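Local coordinates for protein molybdopterin synthase catalytic subunit (Helicobacter pylori, PDB 3RPF) that probably converts precursor Z into molybdopterin by inserting two sulfur atoms, supplied by the carrier protein MoaD, to form the dithiolene group, at residues Tyr21-Ala25 / Leu93-Met97. Residue numbers count along the deposited sequence, not the author numbering.
Sequences YQEEA and LCVSM
Residues 21-25 form a regular alpha-helical turn, closed by Ala-25 N to Tyr-21 O at 2.9 Å, and lie on extended strand 93-97 with axes 10.2 Å apart and 9° from parallel. The CA of Tyr-21 is 7.6 Å from that of Val-95, and Ala-25 CA is 6.9 Å from Met-97 CA. Alternation sends Leu-93, Val-95 and Met-97 toward the helix, whereas Cys-94 points away and packs on helix 101-118, so helix 14-27 and helix 101-118 cover opposite faces of the mixed sheet in the MoaE fold. Tyr-21 (chi1 m) offers a ring face to Val-95 (chi1 p), whose CG1 lies 3.8 Å from the ring centroid and 7° off its normal, a CH-pi contact; Leu-93 CD2 sits at the ring edge. Selenomethionine Met-97 (p, t, t) reaches back so that SE is 3.8 Å from Ala-25 CB and CE 3.8 Å from Glu-24 CD. Dispersion and CH-pi contacts therefore join helix to strand, while the charge of Glu-24 is met by salt bridges to Lys-28 and Lys-77, outside the two segments.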
loop_
_atom_site.group_PDB
_atom_site.type_symbol
_atom_site.label_atom_id
_atom_site.label_comp_id
_atom_site.label_asym_id
_atom_site.label_seq_id
_atom_site.Cartn_x
_atom_site.Cartn_y
_atom_site.Cartn_z
ATOM N N TYR A 21 -2.419 -14.755 -1.852
ATOM C CA TYR A 21 -2.211 -13.659 -2.792
ATOM C C TYR A 21 -0.765 -13.638 -3.295
ATOM O O TYR A 21 -0.520 -13.444 -4.486
ATOM C CB TYR A 21 -2.565 -12.327 -2.140
ATOM C CG TYR A 21 -4.047 -12.103 -1.949
ATOM C CD1 TYR A 21 -4.978 -12.632 -2.840
ATOM C CD2 TYR A 21 -4.520 -11.360 -0.875
ATOM C CE1 TYR A 21 -6.343 -12.416 -2.664
ATOM C CE2 TYR A 21 -5.880 -11.144 -0.691
ATOM C CZ TYR A 21 -6.786 -11.673 -1.590
ATOM O OH TYR A 21 -8.138 -11.454 -1.400
ATOM N N GLN A 22 0.182 -13.840 -2.387
ATOM C CA GLN A 22 1.596 -13.809 -2.744
ATOM C C GLN A 22 1.939 -14.928 -3.697
ATOM O O GLN A 22 2.663 -14.719 -4.663
ATOM C CB GLN A 22 2.479 -13.928 -1.502
ATOM C CG GLN A 22 2.963 -12.608 -0.967
ATOM C CD GLN A 22 3.630 -12.763 0.376
ATOM O OE1 GLN A 22 2.958 -12.844 1.409
ATOM N NE2 GLN A 22 4.958 -12.829 0.373
ATOM N N GLU A 23 1.432 -16.122 -3.411
ATOM C CA GLU A 23 1.644 -17.260 -4.291
ATOM C C GLU A 23 1.153 -16.930 -5.693
ATOM O O GLU A 23 1.799 -17.269 -6.682
ATOM C CB GLU A 23 0.952 -18.505 -3.741
ATOM C CG GLU A 23 1.570 -19.011 -2.441
ATOM C CD GLU A 23 0.874 -20.243 -1.895
ATOM O OE1 GLU A 23 -0.276 -20.515 -2.310
ATOM O OE2 GLU A 23 1.479 -20.939 -1.047
ATOM N N GLU A 24 0.016 -16.250 -5.781
ATOM C CA GLU A 24 -0.484 -15.808 -7.075
ATOM C C GLU A 24 0.503 -14.825 -7.704
ATOM O O GLU A 24 0.805 -14.912 -8.890
ATOM C CB GLU A 24 -1.872 -15.170 -6.945
ATOM C CG GLU A 24 -2.517 -14.813 -8.288
ATOM C CD GLU A 24 -3.903 -14.201 -8.126
ATOM O OE1 GLU A 24 -4.542 -14.442 -7.079
ATOM O OE2 GLU A 24 -4.358 -13.479 -9.043
ATOM N N ALA A 25 1.025 -13.906 -6.896
ATOM C CA ALA A 25 1.953 -12.899 -7.389
ATOM C C ALA A 25 3.150 -13.584 -8.037
ATOM O O ALA A 25 3.587 -13.208 -9.126
ATOM C CB ALA A 25 2.410 -11.985 -6.245
ATOM N N LEU A 93 -9.302 -6.378 3.690
ATOM C CA LEU A 93 -7.974 -6.602 3.140
ATOM C C LEU A 93 -8.076 -6.442 1.648
ATOM O O LEU A 93 -9.042 -6.909 1.028
ATOM C CB LEU A 93 -7.477 -8.012 3.485
ATOM C CG LEU A 93 -6.072 -8.368 2.990
ATOM C CD1 LEU A 93 -5.328 -9.232 3.999
ATOM C CD2 LEU A 93 -6.161 -9.069 1.658
ATOM N N CYS A 94 -7.108 -5.757 1.053
ATOM C CA CYS A 94 -7.062 -5.734 -0.392
ATOM C C CYS A 94 -5.653 -5.754 -0.907
ATOM O O CYS A 94 -4.693 -5.399 -0.197
ATOM C CB CYS A 94 -7.847 -4.551 -0.951
ATOM S SG CYS A 94 -7.166 -2.955 -0.552
ATOM N N VAL A 95 -5.524 -6.220 -2.144
ATOM C CA VAL A 95 -4.213 -6.343 -2.773
ATOM C C VAL A 95 -4.303 -5.794 -4.174
ATOM O O VAL A 95 -5.306 -5.982 -4.870
ATOM C CB VAL A 95 -3.766 -7.813 -2.832
ATOM C CG1 VAL A 95 -4.801 -8.645 -3.606
ATOM C CG2 VAL A 95 -2.393 -7.938 -3.462
ATOM N N SER A 96 -3.251 -5.089 -4.573
ATOM C CA SER A 96 -3.106 -4.600 -5.925
ATOM C C SER A 96 -1.719 -5.048 -6.294
ATOM O O SER A 96 -0.748 -4.663 -5.616
ATOM C CB SER A 96 -3.178 -3.074 -5.930
ATOM O OG SER A 96 -2.869 -2.557 -7.216
HETATM N N MSE A 97 -1.599 -5.874 -7.336
HETATM C CA MSE A 97 -0.266 -6.399 -7.693
HETATM C C MSE A 97 -0.113 -6.470 -9.198
HETATM O O MSE A 97 -1.100 -6.583 -9.924
HETATM C CB MSE A 97 -0.055 -7.789 -7.080
HETATM C CG MSE A 97 -1.236 -8.759 -7.362
HETATM SE SE MSE A 97 -1.067 -10.509 -6.499
HETATM C CE MSE A 97 -2.968 -10.992 -6.329
#